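Local atomic coordinates of peptidase M28 (Shewanella amazonensis SB2B, PDB entry 3IIB), a protein that probably acts as a zinc-dependent carboxypeptidase or dipeptidase of the M28 family, binding two zinc ions in its active site. Residues A[57-61]-A[281-285]; A[82-88]-A[208-212]. One frame throughout, in Å; residues are numbered along the deposited sequence. Where two conformers were deposited one is given.

Contact 1: A[57-61]-A[281-285]; sequences SLGFD and AKHIL
Leu-285 packs over one face of the Phe-60 ring, where a Schellman motif ends helix 42-57 and its chain runs past the last turn of helix 267-285. The CD2 methyl of Leu-285 is the touching atom. It lies 4.2 Å from the centroid of the Phe-60 ring, 24° off the ring normal, displaced toward the rim. This is a CH-pi contact. The far end of the same ring meets Ala-281, with CE1 of Phe-60 3.6 Å from CB of Ala-281. CZ of Phe-60 lies close to the backbone N of Lys-282. The CD2 methyl of Leu-285 also meets backbone oxygen, 3.3 Å from O of Leu-58. CG of Leu-285 is anti to the backbone N (chi1 -173°), which carries both methyls across to the turn.

At the outer side, Lys-282, bent at chi2 and chi4, crosses Leu-58 at an angle. In the conformer described, CE of Lys-282 lies 3.3 Å from O of Leu-58 and 3.9 Å from CD2 of Leu-58. The charged NZ turns to Asp-286 in a salt bridge and also bonds a triethylene glycol, probably from the crystallisation liquor. Leu-22 of helix 22-33 touches both Leu-58 and Lys-282.

Behind the first shell, the positive phi of Gly-59 (85°) turns the chain from the helix toward Phe-60. Ala-281 rests on Val-297 of strand 293-300. Asp-61 pairs through its backbone with Glu-241 and receives a bond from N of Lys-243 at OD2. That same carboxylate oxygen, OD2 of Asp-61, lies 3.7 Å from CD1 of Leu-285.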
loop_
_atom_site.group_PDB
_atom_site.type_symbol
_atom_site.label_atom_id
_atom_site.label_comp_id
_atom_site.label_asym_id
_atom_site.label_seq_id
_atom_site.Cartn_x
_atom_site.Cartn_y
_atom_site.Cartn_z
ATOM N N SER A 57 -10.648 18.763 28.118
ATOM C CA SER A 57 -12.001 18.744 27.618
ATOM C C SER A 57 -12.757 17.517 28.140
ATOM O O SER A 57 -13.989 17.504 28.239
ATOM C CB SER A 57 -12.026 18.783 26.065
ATOM O OG SER A 57 -11.872 17.456 25.520
ATOM N N LEU A 58 -12.020 16.452 28.449
ATOM C CA LEU A 58 -12.635 15.265 28.995
ATOM C C LEU A 58 -12.832 15.347 30.512
ATOM O O LEU A 58 -13.409 14.448 31.112
ATOM C CB LEU A 58 -11.798 14.030 28.637
ATOM C CG LEU A 58 -11.762 13.737 27.139
ATOM C CD1 LEU A 58 -10.696 12.688 26.805
ATOM C CD2 LEU A 58 -13.153 13.294 26.682
ATOM N N GLY A 59 -12.367 16.420 31.154
ATOM C CA GLY A 59 -12.684 16.621 32.563
ATOM C C GLY A 59 -11.798 15.928 33.573
ATOM O O GLY A 59 -12.186 15.782 34.731
ATOM N N PHE A 60 -10.593 15.521 33.170
ATOM C CA PHE A 60 -9.691 14.863 34.120
ATOM C C PHE A 60 -9.386 15.776 35.285
ATOM O O PHE A 60 -9.434 16.994 35.181
ATOM C CB PHE A 60 -8.412 14.336 33.459
ATOM C CG PHE A 60 -8.656 13.100 32.606
ATOM C CD1 PHE A 60 -8.895 11.886 33.209
ATOM C CD2 PHE A 60 -8.743 13.177 31.251
ATOM C CE1 PHE A 60 -9.162 10.772 32.441
ATOM C CE2 PHE A 60 -9.019 12.054 30.464
ATOM C CZ PHE A 60 -9.215 10.875 31.039
ATOM N N ASP A 61 -9.086 15.168 36.419
ATOM C CA ASP A 61 -8.879 15.929 37.650
ATOM C C ASP A 61 -7.601 16.761 37.637
ATOM O O ASP A 61 -7.597 17.900 38.130
ATOM C CB ASP A 61 -8.908 15.007 38.839
ATOM C CG ASP A 61 -10.270 14.357 39.035
ATOM O OD1 ASP A 61 -11.210 15.120 39.220
ATOM O OD2 ASP A 61 -10.411 13.114 38.995
ATOM N N ALA A 281 -9.612 5.554 30.736
ATOM C CA ALA A 281 -9.598 6.444 31.901
ATOM C C ALA A 281 -10.888 7.317 31.970
ATOM O O ALA A 281 -11.436 7.532 33.054
ATOM C CB ALA A 281 -8.308 7.304 31.921
ATOM N N LYS A 282 -11.381 7.801 30.826
ATOM C CA LYS A 282 -12.589 8.620 30.792
ATOM C C LYS A 282 -13.789 7.799 31.231
ATOM O O LYS A 282 -14.611 8.271 31.989
ATOM C CB LYS A 282 -12.827 9.186 29.392
ATOM C CG LYS A 282 -14.135 9.970 29.210
ATOM C CD LYS A 282 -14.266 11.122 30.180
ATOM C CE LYS A 282 -15.320 12.093 29.731
ATOM N NZ LYS A 282 -16.699 11.525 29.693
ATOM N N HIS A 283 -13.890 6.561 30.752
ATOM C CA HIS A 283 -14.998 5.714 31.234
ATOM C C HIS A 283 -14.954 5.546 32.749
ATOM O O HIS A 283 -15.994 5.449 33.395
ATOM C CB HIS A 283 -15.025 4.363 30.525
ATOM C CG HIS A 283 -15.386 4.473 29.080
ATOM N ND1 HIS A 283 -16.572 5.032 28.652
ATOM C CD2 HIS A 283 -14.695 4.156 27.963
ATOM C CE1 HIS A 283 -16.587 5.058 27.327
ATOM N NE2 HIS A 283 -15.470 4.508 26.889
ATOM N N ILE A 284 -13.753 5.444 33.299
ATOM C CA ILE A 284 -13.582 5.320 34.756
ATOM C C ILE A 284 -13.968 6.631 35.457
ATOM O O ILE A 284 -14.715 6.630 36.470
ATOM C CB ILE A 284 -12.165 4.846 35.118
ATOM C CG1 ILE A 284 -12.002 3.377 34.726
ATOM C CG2 ILE A 284 -11.891 5.082 36.660
ATOM C CD1 ILE A 284 -10.551 2.839 34.808
ATOM N N LEU A 285 -13.518 7.740 34.872
ATOM C CA LEU A 285 -13.854 9.083 35.371
ATOM C C LEU A 285 -15.361 9.313 35.429
ATOM O O LEU A 285 -15.865 9.982 36.378
ATOM C CB LEU A 285 -13.163 10.169 34.501
ATOM C CG LEU A 285 -13.228 11.649 34.918
ATOM C CD1 LEU A 285 -12.439 11.908 36.200
ATOM C CD2 LEU A 285 -12.659 12.537 33.759
#

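Contact 2: A[82-88]-A[208-212]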
loop_
_atom_site.group_PDB
_atom_site.type_symbol
_atom_site.label_atom_id
_atom_site.label_comp_id
_atom_site.label_asym_id
_atom_site.label_seq_id
_atom_site.Cartn_x
_atom_site.Cartn_y
_atom_site.Cartn_z
ATOM N N ILE A 82 17.366 1.629 -9.532
ATOM C CA ILE A 82 18.374 0.697 -10.030
ATOM C C ILE A 82 18.887 1.243 -11.345
ATOM O O ILE A 82 18.101 1.615 -12.237
ATOM C CB ILE A 82 17.750 -0.668 -10.239
ATOM C CG1 ILE A 82 17.376 -1.282 -8.876
ATOM C CG2 ILE A 82 18.701 -1.557 -10.979
ATOM C CD1 ILE A 82 16.462 -2.552 -9.144
ATOM N N LEU A 83 20.209 1.328 -11.457
ATOM C CA LEU A 83 20.865 1.827 -12.681
ATOM C C LEU A 83 21.209 0.709 -13.651
ATOM O O LEU A 83 21.179 0.915 -14.877
ATOM C CB LEU A 83 22.131 2.633 -12.345
ATOM C CG LEU A 83 21.955 3.872 -11.455
ATOM C CD1 LEU A 83 23.337 4.519 -11.190
ATOM C CD2 LEU A 83 21.024 4.884 -12.072
ATOM N N SER A 84 21.519 -0.457 -13.099
ATOM C CA SER A 84 21.866 -1.626 -13.881
ATOM C C SER A 84 21.714 -2.879 -13.018
ATOM O O SER A 84 21.853 -2.825 -11.804
ATOM C CB SER A 84 23.289 -1.505 -14.457
ATOM O OG SER A 84 24.241 -1.440 -13.430
ATOM N N PRO A 85 21.411 -4.036 -13.658
ATOM C CA PRO A 85 21.329 -4.318 -15.112
ATOM C C PRO A 85 20.099 -3.737 -15.873
ATOM O O PRO A 85 20.202 -3.441 -17.050
ATOM C CB PRO A 85 21.289 -5.829 -15.149
ATOM C CG PRO A 85 20.674 -6.237 -13.831
ATOM C CD PRO A 85 21.101 -5.219 -12.848
ATOM N N PHE A 86 18.961 -3.604 -15.193
ATOM C CA PHE A 86 17.712 -3.199 -15.817
ATOM C C PHE A 86 17.225 -1.973 -15.060
ATOM O O PHE A 86 16.794 -2.091 -13.895
ATOM C CB PHE A 86 16.672 -4.314 -15.681
ATOM C CG PHE A 86 17.186 -5.662 -16.103
ATOM C CD1 PHE A 86 17.619 -5.870 -17.411
ATOM C CD2 PHE A 86 17.297 -6.703 -15.187
ATOM C CE1 PHE A 86 18.111 -7.083 -17.794
ATOM C CE2 PHE A 86 17.776 -7.924 -15.588
ATOM C CZ PHE A 86 18.194 -8.110 -16.870
ATOM N N PRO A 87 17.286 -0.799 -15.708
ATOM C CA PRO A 87 17.017 0.381 -14.919
ATOM C C PRO A 87 15.558 0.439 -14.471
ATOM O O PRO A 87 14.664 0.263 -15.282
ATOM C CB PRO A 87 17.330 1.519 -15.892
ATOM C CG PRO A 87 18.225 0.950 -16.880
ATOM C CD PRO A 87 17.821 -0.453 -17.041
ATOM N N GLN A 88 15.326 0.745 -13.207
ATOM C CA GLN A 88 13.996 0.822 -12.661
ATOM C C GLN A 88 13.939 1.720 -11.433
ATOM O O GLN A 88 14.898 1.773 -10.664
ATOM C CB GLN A 88 13.561 -0.559 -12.195
ATOM C CG GLN A 88 13.355 -1.553 -13.266
ATOM C CD GLN A 88 12.281 -2.532 -12.969
ATOM O OE1 GLN A 88 11.289 -2.182 -12.381
ATOM N NE2 GLN A 88 12.421 -3.770 -13.479
ATOM N N LEU A 208 12.639 -7.340 -6.202
ATOM C CA LEU A 208 13.124 -7.016 -7.543
ATOM C C LEU A 208 14.649 -7.110 -7.621
ATOM O O LEU A 208 15.211 -7.651 -8.586
ATOM C CB LEU A 208 12.659 -5.621 -7.960
ATOM C CG LEU A 208 13.180 -5.056 -9.283
ATOM C CD1 LEU A 208 12.693 -5.941 -10.430
ATOM C CD2 LEU A 208 12.662 -3.582 -9.411
ATOM N N ILE A 209 15.314 -6.574 -6.607
ATOM C CA ILE A 209 16.752 -6.564 -6.581
ATOM C C ILE A 209 17.202 -8.047 -6.542
ATOM O O ILE A 209 18.119 -8.449 -7.249
ATOM C CB ILE A 209 17.301 -5.797 -5.394
ATOM C CG1 ILE A 209 17.095 -4.299 -5.592
ATOM C CG2 ILE A 209 18.808 -6.082 -5.225
ATOM C CD1 ILE A 209 17.660 -3.389 -4.442
ATOM N N ASN A 210 16.538 -8.846 -5.721
ATOM C CA ASN A 210 16.860 -10.272 -5.610
ATOM C C ASN A 210 16.745 -10.977 -6.972
ATOM O O ASN A 210 17.618 -11.765 -7.336
ATOM C CB ASN A 210 15.946 -10.987 -4.615
ATOM C CG ASN A 210 16.362 -10.799 -3.146
ATOM O OD1 ASN A 210 17.508 -10.445 -2.820
ATOM N ND2 ASN A 210 15.425 -11.117 -2.246
ATOM N N ALA A 211 15.673 -10.704 -7.717
ATOM C CA ALA A 211 15.435 -11.308 -9.044
ATOM C C ALA A 211 16.561 -10.989 -10.038
ATOM O O ALA A 211 16.934 -11.817 -10.874
ATOM C CB ALA A 211 14.100 -10.803 -9.591
HETATM N N MSE A 212 17.104 -9.776 -9.952
HETATM C CA MSE A 212 18.263 -9.416 -10.766
HETATM C C MSE A 212 19.563 -10.125 -10.342
HETATM O O MSE A 212 20.343 -10.542 -11.201
HETATM C CB MSE A 212 18.448 -7.903 -10.712
HETATM C CG MSE A 212 17.389 -7.173 -11.513
HETATM SE SE MSE A 212 17.697 -5.284 -11.608
HETATM C CE MSE A 212 15.845 -4.736 -11.995
#
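Met-212, a selenomethionine, reaches from helix 203-213 into the hairpin turn that joins strands 62-84 and 88-94. Its chain is extended beyond CG and carries CE between several partners. CE of Met-212 meets CD1 of Ile-82 tip to tip at 3.6 Å. It also lies 3.4 Å from the carbonyl O of Phe-86. SE of Met-212 sits 3.6 Å from CD of Pro-85, whose preceding peptide bond is cis. Leu-208 and Ile-209 close round the same CD1 of Ile-82, making this the tight, apolar part. Backbone bonds between Ile-82 and Gln-88 hold the two strands together here. A classic beta bulge at Leu-83 and Ser-84, facing Val-220, lies beside it.

The looser side is at Phe-86, which is partly exposed. CG of Met-212 meets its ring at the edge, 3.7 Å from CD2 of Phe-86. SE of Met-212, 5.1 Å from the Phe-86 centroid and oblique, makes a Met-aromatic contact. Glu-33 and Val-32 of the second subunit pack on Phe-86 and Met-212, respectively. Gln-88 is buried at this interface, its NE2 bonded to O of Thr-31 of the second subunit. OE1 of Gln-88 lies 3.6 Å from CD2 of Leu-208.

In the fold
The two contacts sit on opposite sides of the chain's centre, with their own centres about 55 Å apart. Strand 62-84 runs between them: it begins just after 57-61 and ends within 82-88. Along the chain, contact 2 is nested inside the loop closed by contact 1. Both are partly buried and mainly apolar, and both lie away from the zinc sites. Contact 1 includes two exposed residues, and no other subunit touches its segments; its charged groups have protein partners within the chain. Contact 2 has more buried residues, although it lies farther from the chain's centre. The second subunit packs against it there, consistent with the homodimer.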